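Local coordinates for protein cystathionine gamma-synthase (Xanthomonas oryzae pv. oryzae KACC 10331, PDB 6LD7) that binds pyridoxal 5'-phosphate and probably forms cystathionine in the methionine biosynthesis pathway, as a member of the trans-sulfuration enzyme family, at residues F44-D47 with N51-Q54; T58-P63 with W236-G241; N120-A123 with H127-L130; F169-A174 with A179-D184; D271-L276 with L373-E378. The protein carries 1 engineered substitution. All coordinates share one frame; numbering follows the deposited sequence.

Interaction 1. Residues F44-D47 with N51-Q54; sequences FSFD and NKRQ
Phe46 faces Lys52 and Asp47 faces Asn51, with CA atoms 4.8 Å and 5.1 Å apart, where the chain doubles back on itself in an irregular hairpin-like loop without regular strands. Asp47 N donates to Asn51 O at 2.7 Å. The loop belongs to the extended N-terminal part of the chain, which in this family reaches over neighbouring subunits. Near the turn, Asn51 returns a bond from its side chain: ND2 meets Asp47 O at 2.9 Å almost within its own amide plane, as suits a short, flat side chain beside a turn. Lys52 lays its backbone over the Phe46 ring, CA sitting 3.9 Å from the ring centroid and only 13° off the normal, a CH-pi contact; CB and CG continue toward the CZ end of the ring. Arg53, stretched out from CG to NE, turns one flank of its guanidinium to Ser45: NE is shared between Ser45 O, at 2.9 Å, and Ser45 OG, while NH2 also donates to Ser45 OG at 3.1 Å, so the hydroxyl takes two bonds from the guanidinium. That hydroxyl finds its strongest partner in Asp26 of a second subunit. The Asp47 carboxylate is stacked over the guanidinium, the planes 18° apart, so the long Asp47–Arg53 salt bridge rests on charge alone, with no N-H aimed at the acid. A third subunit also meets the loop, where Phe46 packs on its Leu334. Besides the bond from Arg53 NE, Ser45 O accepts one at 2.8 Å from a water O, and that water in turn accepts from Arg53 N.

Interaction 2. Residues T58-P63 with W236-G241; sequences TRSGNP and WANALG
Arg59 NH1 meets Asn238 OD1 at 3.0 Å, a weak hydrogen bond whose N-H points only roughly at the oxygen, at 130°. The amide approaches the edge of the guanidinium near its plane, and the two flat groups are turned 34° apart. Arg59 CD lies 4.0 Å from Gly241 CA. Arginine suits this place because its nitrogens serve different partners. With CG trans to the backbone N (chi1 160°) and a bend at chi3, the chain carries its head past the helix end, where NE bonds the pyridoxal-phosphate lysine of a third subunit, its strongest polar partner, and NH2 bonds Tyr112 OH of that subunit. The loop therefore contributes to a cofactor site shared between subunits, as in relatives of this family. Just after Asn238 the helix stops in a Schellman motif: Gly241, the C-prime residue, has a positive phi, a conformation that a residue without a side chain adopts easily. The N of Leu242 reaches back to Ala237 O, and inside that bond Gly241 N makes a weak one to Asn238 O. At the other end of 58-63, Asn62 is the N-cap of the next helix. The contact thus bridges the run into helix 63-76 and the C-terminal end of helix 227-240, whose Trp236 and Ala237 pack on Leu93 of helix 87-98.

Interaction 3. Residues N120-A123 with H127-L130; sequences NALA and HFAL
A beta-alpha-beta crossover makes this turn: helix 113-124 ends and the chain passes through a short connection into strand 129-133, so Leu122, Ala123, His127, Phe128 and Leu130 meet at the corner. Leu122 O takes the hydrogen bond from His127 N at 3.0 Å with an angle of 162°, fastening the last helical turn to the returning chain. Leucine fits the inner side, since its CB rests 3.8 Å from Phe128 CZ and its CD2 lies 3.8 Å from His127 CD2. Phe128 holds its ring in under the helix because CG stands between the backbone N and carbonyl carbon (chi1 49°). Ala123, small enough for a close approach, brings CA to 3.5 Å from Phe128 O in a CA-H...O contact and CB to 3.8 Å from Leu130 CG. A water joins the carbonyl groups, donating to Ala123 O at 2.7 Å as well as to Phe128 O. Beyond the corner, His127 stacks its ring on His127 of a third subunit. Leu130 lies between helix and sheet, packing on Trp116 and Phe119 of helix 113-124 and on Leu105 of the adjacent strand 104-108.

Interaction 4. Residues F169-A174 with A179-D184; sequences FVIEAA and ALTVVD
Ala174 O accepts a hydrogen bond from Ala179 N at 3.0 Å. This bond spans the turn of a beta-alpha-beta crossover, in which strand 151-155 is followed by helix 167-176 and then by strand 180-184, parallel to the first. Small residues permit the close approach: Ala174 CA and Ala179 CA are 5.0 Å apart, and Ala174 CB touches Ala179 CB at 4.1 Å. One step into the strand, Thr181 turns its methyl toward the helix, CG2 coming 3.6 Å from Ala174 CB. The beta-branched threonine suits a strand and can divide its two branches, for the methyl meets Ala174, while OG1, which has its hydrogen-bond partner elsewhere, passes beside Ile171. Residues facing the other side of the strand, such as Val182, pack on the neighbouring strands 151-155 and 202-206. At the far end of the strand, Asp184 comes close to the pyridine nitrogen of the pyridoxal-phosphate lysine at position 209, so the crossover delivers a residue to the cofactor. Ile171, one helical turn before Ala174, crosses Thr181 at about a right angle, with CG1 4.1 Å from Thr181 OG1.

Interaction 5. Residues D271-L276 with L373-E378; sequences DAIAEL and LSIGIE
Ile273 is the residue by which helix segment 271-276 meets Leu373 and Ile375, and it does so with both branches. Its CG2, trans to the backbone N, lies 4.0 Å from Leu373 CD1 as the two side chains pass at a slant. The longer branch reaches out from the helix with CG1 opposite the carbonyl carbon (chi1 -75°), and its CD1 meets Ile375 tip to tip, 3.8 Å from Ile375 CG2 and equally far from Ile375 CD1. Isoleucine is apt here because one beta-branched side chain can touch two residues of the other segment at once, without any hydrogen bond across the contact. Those residues lie at the end of strand 370-374 and just beyond it, so helix 259-277 packs on one face of the five-stranded mixed sheet in the later half of the chain. Leu373 and Ile375 both turn toward the helix; Ser374 between them takes no part, and its OG bonds Gly339 N. Next in the helix, Ala274 is small and leans on Met311 of strand 310-315, which Ile273 also touches. About one turn after Ile273, Leu276 packs on Leu384 and Leu387 of helix 380-396, and Leu387 touches Ile273 as well.

How the interactions relate
From the N terminus, interaction 1 closes a tight loop before helix 63-76, and interaction 2 opens soon afterwards, the Phe44 ring packing on Thr58 and Pro63 between them. Interaction 2 closes across a long span, from before helix 63-76 to the end of helix 227-240. Within that span lie interactions 3 and 4, two short beta-alpha-beta corners in series on the same seven-stranded sheet, their centres about 19 Å apart. Interaction 5 follows after the span has ended and ties helix 259-277 to the other sheet, its centre about 31 Å from that of interaction 4. None of the loops cross. Interactions 1, 2 and 3 all touch the third subunit.

Interaction 1. Residues F44-D47 with N51-Q54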
# COMPACT_ATOMS: atom_id res chain seq x y z
N PHE C 44 -13.92 -14.40 -0.44
CA PHE C 44 -15.27 -13.81 -0.28
C PHE C 44 -16.21 -14.90 0.28
O PHE C 44 -16.16 -16.04 -0.17
CB PHE C 44 -15.77 -13.24 -1.62
CG PHE C 44 -14.85 -12.27 -2.27
CD1 PHE C 44 -13.75 -12.72 -3.02
CD2 PHE C 44 -14.99 -10.91 -2.09
CE1 PHE C 44 -12.82 -11.83 -3.54
CE2 PHE C 44 -14.07 -10.02 -2.62
CZ PHE C 44 -13.01 -10.46 -3.37
N SER C 45 -17.02 -14.55 1.28
CA SER C 45 -17.96 -15.45 1.95
C SER C 45 -19.04 -15.80 0.93
O SER C 45 -19.27 -15.02 -0.05
CB SER C 45 -18.53 -14.83 3.21
OG SER C 45 -19.26 -13.64 2.87
N PHE C 46 -19.59 -17.00 1.08
CA PHE C 46 -20.91 -17.40 0.55
C PHE C 46 -22.02 -16.67 1.32
O PHE C 46 -21.86 -16.30 2.49
CB PHE C 46 -21.05 -18.90 0.63
CG PHE C 46 -20.44 -19.60 -0.54
CD1 PHE C 46 -19.15 -19.28 -0.95
CD2 PHE C 46 -21.17 -20.56 -1.23
CE1 PHE C 46 -18.63 -19.89 -2.09
CE2 PHE C 46 -20.65 -21.16 -2.38
CZ PHE C 46 -19.36 -20.85 -2.77
N ASP C 47 -23.11 -16.34 0.63
CA ASP C 47 -24.27 -15.67 1.28
C ASP C 47 -25.22 -16.76 1.78
O ASP C 47 -26.23 -17.01 1.10
CB ASP C 47 -24.95 -14.77 0.25
CG ASP C 47 -26.02 -13.87 0.86
OD1 ASP C 47 -26.02 -13.69 2.09
OD2 ASP C 47 -26.79 -13.31 0.08
N ASN C 51 -24.84 -20.46 -1.76
CA ASN C 51 -25.13 -19.14 -2.41
C ASN C 51 -23.81 -18.39 -2.60
O ASN C 51 -23.46 -17.56 -1.73
CB ASN C 51 -26.10 -18.25 -1.62
CG ASN C 51 -27.45 -18.92 -1.45
OD1 ASN C 51 -27.98 -19.46 -2.41
ND2 ASN C 51 -28.01 -18.86 -0.26
N LYS C 52 -23.14 -18.69 -3.70
CA LYS C 52 -21.92 -18.00 -4.13
C LYS C 52 -22.33 -16.56 -4.45
O LYS C 52 -23.27 -16.39 -5.14
CB LYS C 52 -21.29 -18.69 -5.35
CG LYS C 52 -19.84 -18.28 -5.63
CD LYS C 52 -19.29 -18.92 -6.92
CE LYS C 52 -18.72 -17.93 -7.90
NZ LYS C 52 -19.71 -16.89 -8.23
N ARG C 53 -21.60 -15.58 -3.94
CA ARG C 53 -21.78 -14.16 -4.31
C ARG C 53 -21.18 -13.92 -5.70
O ARG C 53 -20.57 -14.89 -6.33
CB ARG C 53 -21.06 -13.31 -3.27
CG ARG C 53 -21.67 -13.45 -1.89
CD ARG C 53 -20.95 -12.46 -1.01
NE ARG C 53 -21.11 -12.83 0.39
CZ ARG C 53 -22.08 -12.34 1.11
NH1 ARG C 53 -22.98 -11.57 0.54
NH2 ARG C 53 -22.19 -12.62 2.38
N GLN C 54 -21.19 -12.66 -6.14
CA GLN C 54 -20.59 -12.35 -7.44
C GLN C 54 -19.08 -12.77 -7.43
O GLN C 54 -18.58 -13.22 -8.44
CB GLN C 54 -20.81 -10.85 -7.69
CG GLN C 54 -20.14 -10.42 -8.98
CD GLN C 54 -20.28 -8.94 -9.23
OE1 GLN C 54 -19.93 -8.53 -10.31
NE2 GLN C 54 -20.65 -8.13 -8.24
O HOH W 1 -18.94 -16.02 -2.68

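Interaction 2. Residues T58-P63 with W236-G241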
# COMPACT_ATOMS: atom_id res chain seq x y z
N THR C 58 -9.93 -14.23 -5.39
CA THR C 58 -9.29 -13.18 -6.19
C THR C 58 -8.53 -13.71 -7.42
O THR C 58 -8.61 -12.96 -8.39
CB THR C 58 -8.59 -11.95 -5.56
OG1 THR C 58 -7.17 -11.60 -5.65
CG2 THR C 58 -9.39 -11.49 -4.42
N ARG C 59 -8.03 -14.95 -7.47
CA ARG C 59 -7.24 -15.42 -8.64
C ARG C 59 -8.22 -15.35 -9.83
O ARG C 59 -7.82 -15.01 -10.95
CB ARG C 59 -6.66 -16.83 -8.52
CG ARG C 59 -6.31 -17.40 -9.90
CD ARG C 59 -5.43 -18.60 -9.91
NE ARG C 59 -5.62 -19.48 -8.76
CZ ARG C 59 -6.62 -20.36 -8.63
NH1 ARG C 59 -7.55 -20.40 -9.57
NH2 ARG C 59 -6.71 -21.20 -7.58
N SER C 60 -9.50 -15.59 -9.57
CA SER C 60 -10.52 -15.82 -10.63
C SER C 60 -11.27 -14.49 -11.00
O SER C 60 -11.42 -14.21 -12.22
CB SER C 60 -11.33 -16.99 -10.10
OG SER C 60 -12.66 -16.66 -10.15
N GLY C 61 -11.58 -13.62 -10.02
CA GLY C 61 -12.36 -12.38 -10.12
C GLY C 61 -12.13 -11.53 -8.84
O GLY C 61 -12.10 -12.09 -7.70
N ASN C 62 -11.87 -10.24 -8.98
CA ASN C 62 -11.66 -9.30 -7.83
C ASN C 62 -12.18 -7.95 -8.28
O ASN C 62 -11.95 -7.59 -9.44
CB ASN C 62 -10.20 -9.20 -7.48
CG ASN C 62 -9.91 -8.12 -6.49
OD1 ASN C 62 -9.86 -6.96 -6.92
ND2 ASN C 62 -9.71 -8.51 -5.22
N PRO C 63 -12.99 -7.25 -7.46
CA PRO C 63 -13.63 -6.02 -7.91
C PRO C 63 -12.67 -4.87 -8.22
O PRO C 63 -12.97 -4.09 -9.13
CB PRO C 63 -14.59 -5.60 -6.79
CG PRO C 63 -14.16 -6.40 -5.63
CD PRO C 63 -13.44 -7.65 -6.11
N TRP C 236 -8.91 -18.74 -19.15
CA TRP C 236 -7.48 -19.06 -19.31
C TRP C 236 -6.64 -18.29 -18.29
O TRP C 236 -5.64 -18.88 -17.77
CB TRP C 236 -7.02 -18.84 -20.73
CG TRP C 236 -7.39 -20.00 -21.61
CD1 TRP C 236 -8.40 -20.02 -22.52
CD2 TRP C 236 -6.68 -21.24 -21.74
NE1 TRP C 236 -8.41 -21.24 -23.11
CE2 TRP C 236 -7.41 -22.03 -22.63
CE3 TRP C 236 -5.65 -21.84 -20.99
CZ2 TRP C 236 -7.04 -23.33 -22.98
CZ3 TRP C 236 -5.26 -23.12 -21.34
CH2 TRP C 236 -5.94 -23.85 -22.32
N ALA C 237 -6.97 -17.04 -18.00
CA ALA C 237 -6.19 -16.26 -17.03
C ALA C 237 -6.30 -16.89 -15.62
O ALA C 237 -5.26 -16.97 -14.94
CB ALA C 237 -6.58 -14.78 -17.05
N ASN C 238 -7.49 -17.30 -15.24
CA ASN C 238 -7.77 -18.00 -13.95
C ASN C 238 -6.99 -19.34 -13.96
O ASN C 238 -6.27 -19.63 -13.02
CB ASN C 238 -9.27 -18.16 -13.74
CG ASN C 238 -9.54 -19.00 -12.50
OD1 ASN C 238 -9.12 -18.59 -11.43
ND2 ASN C 238 -10.06 -20.24 -12.65
N ALA C 239 -7.11 -20.14 -15.01
CA ALA C 239 -6.55 -21.51 -15.10
C ALA C 239 -5.02 -21.46 -15.11
O ALA C 239 -4.41 -22.30 -14.48
CB ALA C 239 -7.01 -22.21 -16.35
N LEU C 240 -4.42 -20.47 -15.75
CA LEU C 240 -2.94 -20.33 -15.86
C LEU C 240 -2.32 -19.56 -14.70
O LEU C 240 -1.11 -19.56 -14.57
CB LEU C 240 -2.59 -19.62 -17.15
CG LEU C 240 -2.92 -20.39 -18.42
CD1 LEU C 240 -2.88 -19.40 -19.60
CD2 LEU C 240 -1.90 -21.47 -18.66
N GLY C 241 -3.15 -18.88 -13.92
CA GLY C 241 -2.68 -18.10 -12.77
C GLY C 241 -2.00 -16.81 -13.18
O GLY C 241 -1.06 -16.43 -12.44

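Interaction 3. Residues N120-A123 with H127-L130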
# COMPACT_ATOMS: atom_id res chain seq x y z
N ASN C 120 9.67 -17.63 -29.66
CA ASN C 120 10.70 -18.63 -30.06
C ASN C 120 10.73 -19.81 -29.11
O ASN C 120 10.79 -20.91 -29.60
CB ASN C 120 12.13 -18.08 -30.23
CG ASN C 120 12.20 -17.26 -31.51
OD1 ASN C 120 11.55 -17.62 -32.51
ND2 ASN C 120 12.81 -16.09 -31.44
N ALA C 121 10.57 -19.59 -27.80
CA ALA C 121 10.69 -20.67 -26.79
C ALA C 121 9.50 -21.60 -26.94
O ALA C 121 9.71 -22.85 -26.97
CB ALA C 121 10.80 -20.09 -25.38
N LEU C 122 8.30 -21.07 -27.16
CA LEU C 122 7.12 -21.94 -27.24
C LEU C 122 7.05 -22.61 -28.65
O LEU C 122 6.58 -23.76 -28.77
CB LEU C 122 5.88 -21.11 -26.93
CG LEU C 122 5.81 -20.50 -25.54
CD1 LEU C 122 4.48 -19.77 -25.38
CD2 LEU C 122 6.01 -21.56 -24.46
N ALA C 123 7.50 -21.97 -29.70
CA ALA C 123 7.51 -22.62 -31.05
C ALA C 123 8.54 -23.75 -31.07
O ALA C 123 8.30 -24.76 -31.71
CB ALA C 123 7.84 -21.64 -32.15
N HIS C 127 4.45 -25.75 -29.61
CA HIS C 127 3.11 -25.25 -29.18
C HIS C 127 2.31 -24.68 -30.37
O HIS C 127 1.04 -24.66 -30.34
CB HIS C 127 3.27 -24.22 -28.03
CG HIS C 127 3.60 -24.81 -26.71
ND1 HIS C 127 4.10 -26.11 -26.57
CD2 HIS C 127 3.51 -24.29 -25.47
CE1 HIS C 127 4.37 -26.33 -25.29
NE2 HIS C 127 4.02 -25.23 -24.62
N PHE C 128 3.02 -24.22 -31.39
CA PHE C 128 2.43 -23.55 -32.58
C PHE C 128 3.62 -23.28 -33.50
O PHE C 128 4.77 -23.47 -33.02
CB PHE C 128 1.64 -22.25 -32.26
CG PHE C 128 2.35 -21.27 -31.37
CD1 PHE C 128 3.34 -20.45 -31.86
CD2 PHE C 128 2.03 -21.20 -30.00
CE1 PHE C 128 4.04 -19.61 -31.01
CE2 PHE C 128 2.70 -20.31 -29.16
CZ PHE C 128 3.74 -19.57 -29.65
N ALA C 129 3.35 -22.92 -34.76
CA ALA C 129 4.41 -22.53 -35.71
C ALA C 129 4.37 -20.98 -35.87
O ALA C 129 3.33 -20.36 -35.68
CB ALA C 129 4.19 -23.25 -37.02
N LEU C 130 5.52 -20.40 -36.12
CA LEU C 130 5.78 -18.96 -36.33
C LEU C 130 6.01 -18.71 -37.82
O LEU C 130 6.79 -19.45 -38.37
CB LEU C 130 7.13 -18.61 -35.71
CG LEU C 130 7.16 -18.56 -34.23
CD1 LEU C 130 8.48 -17.92 -33.82
CD2 LEU C 130 5.93 -17.78 -33.77
O HOH W 2 6.75 -24.95 -33.95

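Interaction 4. Residues F169-A174 with A179-D184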
# COMPACT_ATOMS: atom_id res chain seq x y z
N PHE C 169 -5.59 -2.01 -43.45
CA PHE C 169 -5.03 -2.90 -44.51
C PHE C 169 -4.80 -4.29 -43.92
O PHE C 169 -5.29 -5.36 -44.46
CB PHE C 169 -3.74 -2.28 -45.09
CG PHE C 169 -2.96 -3.22 -45.99
CD1 PHE C 169 -3.51 -3.68 -47.17
CD2 PHE C 169 -1.66 -3.57 -45.68
CE1 PHE C 169 -2.80 -4.59 -47.97
CE2 PHE C 169 -0.95 -4.45 -46.48
CZ PHE C 169 -1.52 -4.98 -47.62
N VAL C 170 -4.04 -4.35 -42.81
CA VAL C 170 -3.63 -5.69 -42.29
C VAL C 170 -4.84 -6.46 -41.80
O VAL C 170 -4.97 -7.67 -42.15
CB VAL C 170 -2.54 -5.60 -41.22
CG1 VAL C 170 -2.23 -6.95 -40.60
CG2 VAL C 170 -1.31 -5.02 -41.84
N ILE C 171 -5.72 -5.78 -41.06
CA ILE C 171 -6.83 -6.46 -40.38
C ILE C 171 -7.82 -6.97 -41.44
O ILE C 171 -8.23 -8.12 -41.33
CB ILE C 171 -7.45 -5.54 -39.34
CG1 ILE C 171 -6.49 -5.29 -38.18
CG2 ILE C 171 -8.80 -6.02 -38.90
CD1 ILE C 171 -6.93 -4.15 -37.24
N GLU C 172 -8.19 -6.18 -42.43
CA GLU C 172 -9.11 -6.67 -43.50
C GLU C 172 -8.46 -7.81 -44.27
O GLU C 172 -9.15 -8.77 -44.54
CB GLU C 172 -9.44 -5.60 -44.55
CG GLU C 172 -10.28 -4.46 -43.97
CD GLU C 172 -11.63 -4.84 -43.37
OE1 GLU C 172 -12.16 -5.98 -43.65
OE2 GLU C 172 -12.16 -4.00 -42.64
N ALA C 173 -7.16 -7.77 -44.60
CA ALA C 173 -6.55 -8.94 -45.32
C ALA C 173 -6.56 -10.19 -44.43
O ALA C 173 -6.87 -11.31 -44.90
CB ALA C 173 -5.15 -8.60 -45.78
N ALA C 174 -6.25 -10.05 -43.12
CA ALA C 174 -6.29 -11.19 -42.18
C ALA C 174 -7.70 -11.78 -42.15
O ALA C 174 -7.84 -12.99 -42.19
CB ALA C 174 -5.83 -10.78 -40.78
N ALA C 179 -8.12 -15.28 -40.26
CA ALA C 179 -7.17 -15.10 -39.14
C ALA C 179 -7.72 -14.06 -38.17
O ALA C 179 -8.29 -13.02 -38.62
CB ALA C 179 -5.82 -14.69 -39.69
N LEU C 180 -7.53 -14.32 -36.88
CA LEU C 180 -7.74 -13.32 -35.82
C LEU C 180 -6.53 -12.38 -35.79
O LEU C 180 -5.40 -12.79 -36.17
CB LEU C 180 -7.95 -14.03 -34.49
CG LEU C 180 -9.08 -15.04 -34.46
CD1 LEU C 180 -8.85 -15.98 -33.32
CD2 LEU C 180 -10.41 -14.34 -34.30
N THR C 181 -6.76 -11.13 -35.39
CA THR C 181 -5.67 -10.15 -35.18
C THR C 181 -5.62 -9.72 -33.71
O THR C 181 -6.68 -9.50 -33.08
CB THR C 181 -5.90 -8.96 -36.11
OG1 THR C 181 -7.29 -8.61 -35.94
CG2 THR C 181 -5.56 -9.40 -37.51
N VAL C 182 -4.40 -9.57 -33.22
CA VAL C 182 -4.10 -9.01 -31.90
C VAL C 182 -3.17 -7.84 -32.11
O VAL C 182 -2.17 -7.99 -32.79
CB VAL C 182 -3.54 -10.07 -30.91
CG1 VAL C 182 -2.26 -10.76 -31.33
CG2 VAL C 182 -3.29 -9.41 -29.55
N VAL C 183 -3.49 -6.68 -31.54
CA VAL C 183 -2.60 -5.52 -31.62
C VAL C 183 -2.01 -5.21 -30.26
O VAL C 183 -2.76 -4.98 -29.29
CB VAL C 183 -3.37 -4.32 -32.16
CG1 VAL C 183 -2.42 -3.16 -32.40
CG2 VAL C 183 -4.13 -4.69 -33.43
N ASP C 184 -0.70 -5.07 -30.25
CA ASP C 184 0.05 -4.58 -29.07
C ASP C 184 0.06 -3.06 -29.18
O ASP C 184 0.86 -2.59 -29.93
CB ASP C 184 1.45 -5.18 -29.01
CG ASP C 184 2.16 -4.85 -27.70
OD1 ASP C 184 1.76 -3.81 -27.09
OD2 ASP C 184 3.11 -5.61 -27.34

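Interaction 5. Residues D271-L276 with L373-E378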
# COMPACT_ATOMS: atom_id res chain seq x y z
N ASP C 271 7.02 17.04 -29.80
CA ASP C 271 6.99 17.99 -30.97
C ASP C 271 8.15 18.99 -30.86
O ASP C 271 8.86 19.16 -31.86
CB ASP C 271 5.66 18.73 -31.06
CG ASP C 271 4.51 17.78 -31.38
OD1 ASP C 271 4.77 16.56 -31.62
OD2 ASP C 271 3.32 18.22 -31.27
N ALA C 272 8.42 19.52 -29.66
CA ALA C 272 9.54 20.49 -29.51
C ALA C 272 10.88 19.77 -29.68
O ALA C 272 11.73 20.30 -30.30
CB ALA C 272 9.43 21.18 -28.21
N ILE C 273 11.02 18.52 -29.22
CA ILE C 273 12.33 17.89 -29.22
C ILE C 273 12.59 17.48 -30.64
O ILE C 273 13.76 17.56 -31.11
CB ILE C 273 12.39 16.74 -28.19
CG1 ILE C 273 12.49 17.35 -26.80
CG2 ILE C 273 13.54 15.83 -28.48
CD1 ILE C 273 12.15 16.43 -25.66
N ALA C 274 11.58 16.96 -31.31
CA ALA C 274 11.71 16.55 -32.73
C ALA C 274 12.12 17.76 -33.59
O ALA C 274 13.00 17.60 -34.45
CB ALA C 274 10.42 15.93 -33.25
N GLU C 275 11.52 18.91 -33.39
CA GLU C 275 12.01 20.16 -34.05
C GLU C 275 13.52 20.38 -33.76
O GLU C 275 14.19 20.84 -34.67
CB GLU C 275 11.28 21.42 -33.56
CG GLU C 275 10.09 21.83 -34.38
CD GLU C 275 10.26 23.14 -35.15
OE1 GLU C 275 11.28 23.27 -35.82
OE2 GLU C 275 9.37 24.04 -35.03
N LEU C 276 14.02 20.27 -32.52
CA LEU C 276 15.48 20.55 -32.28
C LEU C 276 16.32 19.50 -33.02
O LEU C 276 17.32 19.84 -33.64
CB LEU C 276 15.75 20.46 -30.79
CG LEU C 276 17.23 20.40 -30.40
CD1 LEU C 276 17.81 21.84 -30.50
CD2 LEU C 276 17.39 19.85 -28.99
N LEU C 373 14.56 7.99 -26.98
CA LEU C 373 14.00 8.84 -25.96
C LEU C 373 12.59 8.40 -25.65
O LEU C 373 11.78 8.34 -26.57
CB LEU C 373 13.97 10.29 -26.43
CG LEU C 373 15.29 10.88 -26.82
CD1 LEU C 373 15.11 12.33 -27.23
CD2 LEU C 373 16.29 10.80 -25.69
N SER C 374 12.31 8.35 -24.35
CA SER C 374 10.93 8.31 -23.82
C SER C 374 10.72 9.67 -23.15
O SER C 374 11.28 9.91 -22.08
CB SER C 374 10.70 7.18 -22.86
OG SER C 374 9.42 7.30 -22.23
N ILE C 375 10.02 10.56 -23.82
CA ILE C 375 9.93 11.97 -23.41
C ILE C 375 8.82 12.09 -22.37
O ILE C 375 7.68 11.65 -22.58
CB ILE C 375 9.74 12.84 -24.65
CG1 ILE C 375 11.04 12.75 -25.46
CG2 ILE C 375 9.37 14.27 -24.28
CD1 ILE C 375 10.84 13.03 -26.88
N GLY C 376 9.22 12.63 -21.24
CA GLY C 376 8.33 12.83 -20.08
C GLY C 376 7.60 14.17 -20.12
O GLY C 376 7.39 14.75 -21.24
N ILE C 377 7.15 14.60 -18.93
CA ILE C 377 6.33 15.80 -18.76
C ILE C 377 7.04 16.91 -17.98
O ILE C 377 6.32 17.89 -17.55
CB ILE C 377 5.00 15.43 -18.13
CG1 ILE C 377 5.13 14.97 -16.69
CG2 ILE C 377 4.34 14.43 -19.02
CD1 ILE C 377 3.82 14.81 -16.03
N GLU C 378 8.35 16.89 -17.98
CA GLU C 378 9.16 18.01 -17.47
C GLU C 378 8.90 19.22 -18.37
O GLU C 378 8.41 19.06 -19.48
CB GLU C 378 10.65 17.66 -17.55
CG GLU C 378 11.04 16.49 -16.69
CD GLU C 378 11.04 15.13 -17.36
OE1 GLU C 378 10.47 15.03 -18.43
OE2 GLU C 378 11.53 14.17 -16.75